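Local coordinates for protein cytochrome c class I (Sideroxydans lithotrophicus, PDB 4XXL) that binds heme c covalently and probably shuttles electrons as a small class I cytochrome c in lithoautotrophic growth, at residues 28-38 and 102-113. Residues are numbered along the deposited sequence; the frame is centred on the assembly and turned at random.
Sequences AVDVDAAKSLA and ASPEAIKNLVDW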
loop_
_atom_site.group_PDB
_atom_site.type_symbol
_atom_site.label_atom_id
_atom_site.label_comp_id
_atom_site.label_asym_id
_atom_site.label_seq_id
_atom_site.Cartn_x
_atom_site.Cartn_y
_atom_site.Cartn_z
ATOM N N ALA A 28 -9.429 -14.826 4.005
ATOM C CA ALA A 28 -9.412 -13.842 5.137
ATOM C C ALA A 28 -8.007 -13.257 5.269
ATOM O O ALA A 28 -7.000 -14.005 5.257
ATOM C CB ALA A 28 -9.822 -14.521 6.445
ATOM N N VAL A 29 -7.948 -11.940 5.432
ATOM C CA VAL A 29 -6.669 -11.265 5.636
ATOM C C VAL A 29 -5.916 -11.798 6.867
ATOM O O VAL A 29 -6.498 -11.925 7.944
ATOM C CB VAL A 29 -6.884 -9.739 5.782
ATOM C CG1 VAL A 29 -5.570 -9.032 6.098
ATOM C CG2 VAL A 29 -7.483 -9.188 4.491
ATOM N N ASP A 30 -4.622 -12.075 6.702
ATOM C CA ASP A 30 -3.681 -12.340 7.797
ATOM C C ASP A 30 -3.048 -10.991 8.136
ATOM O O ASP A 30 -2.108 -10.531 7.454
ATOM C CB ASP A 30 -2.639 -13.380 7.353
ATOM C CG ASP A 30 -1.619 -13.785 8.461
ATOM O OD1 ASP A 30 -1.417 -13.095 9.493
ATOM O OD2 ASP A 30 -0.986 -14.853 8.292
ATOM N N VAL A 31 -3.588 -10.359 9.197
ATOM C CA VAL A 31 -3.157 -9.019 9.588
ATOM C C VAL A 31 -1.686 -8.994 10.025
ATOM O O VAL A 31 -0.904 -8.151 9.598
ATOM C CB VAL A 31 -4.050 -8.442 10.692
ATOM C CG1 VAL A 31 -3.485 -7.118 11.185
ATOM C CG2 VAL A 31 -5.463 -8.328 10.184
ATOM N N ASP A 32 -1.238 -9.972 10.795
ATOM C CA ASP A 32 0.144 -9.982 11.247
ATOM C C ASP A 32 1.104 -10.085 10.055
ATOM O O ASP A 32 2.167 -9.450 10.035
ATOM C CB ASP A 32 0.412 -11.186 12.199
ATOM C CG ASP A 32 -0.075 -10.956 13.634
ATOM O OD1 ASP A 32 -0.722 -9.921 13.913
ATOM O OD2 ASP A 32 0.207 -11.855 14.479
ATOM N N ALA A 33 0.726 -10.899 9.066
ATOM C CA ALA A 33 1.611 -11.120 7.931
ATOM C C ALA A 33 1.658 -9.874 7.087
ATOM O O ALA A 33 2.697 -9.523 6.596
ATOM C CB ALA A 33 1.169 -12.290 7.081
ATOM N N ALA A 34 0.499 -9.233 6.976
ATOM C CA ALA A 34 0.483 -7.953 6.258
ATOM C C ALA A 34 1.381 -6.879 6.909
ATOM O O ALA A 34 2.207 -6.240 6.248
ATOM C CB ALA A 34 -0.938 -7.452 6.122
ATOM N N LYS A 35 1.225 -6.663 8.216
ATOM C CA LYS A 35 2.017 -5.675 8.935
ATOM C C LYS A 35 3.534 -6.050 8.925
ATOM O O LYS A 35 4.392 -5.186 8.796
ATOM C CB LYS A 35 1.484 -5.454 10.361
ATOM C CG LYS A 35 0.048 -5.024 10.352
ATOM C CD LYS A 35 -0.540 -4.588 11.671
ATOM C CE LYS A 35 -0.151 -3.157 11.909
ATOM N NZ LYS A 35 -0.811 -2.714 13.171
ATOM N N SER A 36 3.844 -7.340 9.035
ATOM C CA SER A 36 5.206 -7.813 8.894
ATOM C C SER A 36 5.833 -7.427 7.509
ATOM O O SER A 36 6.938 -6.892 7.410
ATOM C CB SER A 36 5.252 -9.321 9.152
ATOM O OG SER A 36 6.542 -9.829 8.905
ATOM N N LEU A 37 5.088 -7.710 6.430
ATOM C CA LEU A 37 5.575 -7.369 5.099
ATOM C C LEU A 37 5.770 -5.841 4.930
ATOM O O LEU A 37 6.754 -5.361 4.323
ATOM C CB LEU A 37 4.628 -7.938 4.040
ATOM C CG LEU A 37 5.200 -7.907 2.618
ATOM C CD1 LEU A 37 6.400 -8.833 2.479
ATOM C CD2 LEU A 37 4.145 -8.271 1.621
ATOM N N ALA A 38 4.816 -5.082 5.475
ATOM C CA ALA A 38 4.909 -3.598 5.446
ATOM C C ALA A 38 6.164 -3.123 6.205
ATOM O O ALA A 38 6.900 -2.271 5.707
ATOM C CB ALA A 38 3.658 -2.936 6.025
ATOM N N ALA A 102 8.772 -10.288 -2.641
ATOM C CA ALA A 102 7.941 -11.138 -1.785
ATOM C C ALA A 102 7.071 -11.977 -2.695
ATOM O O ALA A 102 7.074 -11.804 -3.906
ATOM C CB ALA A 102 7.077 -10.292 -0.887
ATOM N N SER A 103 6.339 -12.901 -2.089
ATOM C CA SER A 103 5.532 -13.762 -2.869
ATOM C C SER A 103 4.288 -13.050 -3.378
ATOM O O SER A 103 3.782 -12.140 -2.745
ATOM C CB SER A 103 5.124 -14.991 -2.047
ATOM O OG SER A 103 4.184 -14.653 -1.031
ATOM N N PRO A 104 3.741 -13.502 -4.498
ATOM C CA PRO A 104 2.453 -12.948 -4.954
ATOM C C PRO A 104 1.367 -13.027 -3.848
ATOM O O PRO A 104 0.578 -12.095 -3.652
ATOM C CB PRO A 104 2.108 -13.809 -6.165
ATOM C CG PRO A 104 3.451 -14.165 -6.694
ATOM C CD PRO A 104 4.411 -14.267 -5.564
ATOM N N GLU A 105 1.287 -14.139 -3.147
ATOM C CA GLU A 105 0.304 -14.286 -2.078
ATOM C C GLU A 105 0.515 -13.261 -0.966
ATOM O O GLU A 105 -0.489 -12.683 -0.479
ATOM C CB GLU A 105 0.331 -15.748 -1.550
ATOM C CG GLU A 105 -0.612 -16.080 -0.409
ATOM C CD GLU A 105 -0.281 -15.391 0.913
ATOM O OE1 GLU A 105 0.924 -15.157 1.209
ATOM O OE2 GLU A 105 -1.246 -15.099 1.679
ATOM N N ALA A 106 1.773 -13.023 -0.599
ATOM C CA ALA A 106 2.008 -12.022 0.469
ATOM C C ALA A 106 1.628 -10.597 0.029
ATOM O O ALA A 106 1.045 -9.834 0.783
ATOM C CB ALA A 106 3.445 -12.133 0.937
ATOM N N ILE A 107 1.897 -10.294 -1.210
ATOM C CA ILE A 107 1.636 -8.939 -1.742
ATOM C C ILE A 107 0.114 -8.747 -1.771
ATOM O O ILE A 107 -0.417 -7.715 -1.327
ATOM C CB ILE A 107 2.272 -8.761 -3.091
ATOM C CG1 ILE A 107 3.776 -8.613 -2.944
ATOM C CG2 ILE A 107 1.742 -7.522 -3.791
ATOM C CD1 ILE A 107 4.590 -8.776 -4.212
ATOM N N LYS A 108 -0.606 -9.756 -2.253
ATOM C CA LYS A 108 -2.087 -9.725 -2.293
ATOM C C LYS A 108 -2.666 -9.522 -0.878
ATOM O O LYS A 108 -3.607 -8.792 -0.651
ATOM C CB LYS A 108 -2.664 -11.013 -2.935
ATOM C CG LYS A 108 -4.173 -11.010 -3.072
ATOM C CD LYS A 108 -4.703 -12.276 -3.754
ATOM C CE LYS A 108 -6.210 -12.334 -3.890
ATOM N NZ LYS A 108 -6.918 -12.136 -2.583
ATOM N N ASN A 109 -2.130 -10.269 0.078
ATOM C CA ASN A 109 -2.618 -10.159 1.438
ATOM C C ASN A 109 -2.359 -8.768 2.019
ATOM O O ASN A 109 -3.236 -8.178 2.699
ATOM C CB ASN A 109 -1.942 -11.227 2.311
ATOM C CG ASN A 109 -2.399 -11.171 3.726
ATOM O OD1 ASN A 109 -3.542 -11.464 4.013
ATOM N ND2 ASN A 109 -1.515 -10.751 4.610
ATOM N N LEU A 110 -1.230 -8.180 1.688
ATOM C CA LEU A 110 -0.962 -6.819 2.161
ATOM C C LEU A 110 -1.938 -5.773 1.522
ATOM O O LEU A 110 -2.498 -4.942 2.241
ATOM C CB LEU A 110 0.447 -6.383 1.844
ATOM C CG LEU A 110 0.792 -4.910 2.079
ATOM C CD1 LEU A 110 0.550 -4.442 3.500
ATOM C CD2 LEU A 110 2.255 -4.717 1.770
ATOM N N VAL A 111 -2.190 -5.869 0.227
ATOM C CA VAL A 111 -3.157 -5.028 -0.467
ATOM C C VAL A 111 -4.520 -5.190 0.160
ATOM O O VAL A 111 -5.243 -4.226 0.409
ATOM C CB VAL A 111 -3.137 -5.323 -1.990
ATOM C CG1 VAL A 111 -4.339 -4.678 -2.740
ATOM C CG2 VAL A 111 -1.828 -4.747 -2.562
ATOM N N ASP A 112 -4.904 -6.436 0.396
ATOM C CA ASP A 112 -6.239 -6.703 0.948
ATOM C C ASP A 112 -6.388 -6.069 2.345
ATOM O O ASP A 112 -7.439 -5.498 2.699
ATOM C CB ASP A 112 -6.583 -8.188 0.978
ATOM C CG ASP A 112 -6.752 -8.799 -0.396
ATOM O OD1 ASP A 112 -6.962 -8.063 -1.376
ATOM O OD2 ASP A 112 -6.709 -10.024 -0.468
ATOM N N TRP A 113 -5.319 -6.108 3.116
ATOM C CA TRP A 113 -5.301 -5.456 4.441
ATOM C C TRP A 113 -5.498 -3.977 4.283
ATOM O O TRP A 113 -6.425 -3.403 4.900
ATOM C CB TRP A 113 -4.025 -5.772 5.205
ATOM C CG TRP A 113 -3.979 -5.101 6.557
ATOM C CD1 TRP A 113 -4.817 -5.267 7.598
ATOM C CD2 TRP A 113 -3.050 -4.068 6.957
ATOM N NE1 TRP A 113 -4.497 -4.395 8.616
ATOM C CE2 TRP A 113 -3.418 -3.655 8.258
ATOM C CE3 TRP A 113 -2.006 -3.427 6.334
ATOM C CZ2 TRP A 113 -2.731 -2.672 8.952
ATOM C CZ3 TRP A 113 -1.330 -2.459 7.015
ATOM C CH2 TRP A 113 -1.687 -2.086 8.321
#
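Ala-34 packs against Leu-110 and Trp-113 where the N-terminal helix, 31-40, and the C-terminal helix, 104-115, cross almost at a right angle; the axes of segments 31-38 and 104-113 come within 8.6 Å at a crossing angle of -102°. Ala-34 sits at the crossing, its CA 4.5 Å from Leu-110 CA and its CB 3.6 Å from Trp-113 CB. With CG anti to the backbone N (chi1 -180°), Asn-109 sends its amide to the start of the first helix and holds the Asp-30 backbone by two bonds. Asn-109 OD1 takes the Asp-30 N-H on an in-plane lone pair at 3.0 Å. Asn-109 ND2 gives a nearly straight 2.9 Å bond to Asp-30 O, which also accepts from Ala-34 N. With an aspartate here the ND2 donor is gone, and Asp-30 O would probably lose this partner and face a carboxylate oxygen instead. Lys-35 lays CG over a face of the Trp-113 indole, a CH-pi contact 4.1 Å from the six-membered ring centroid. Leu-37 reaches Ala-102 CB with CD1 and Leu-110 CD2 with CD2. Leu-110 also touches the heme and Ala-38 packs on heme-linked Cys-43, which places the crossing beside the cofactor. Such a near-perpendicular pair of terminal helices is characteristic of the class I cytochrome c fold.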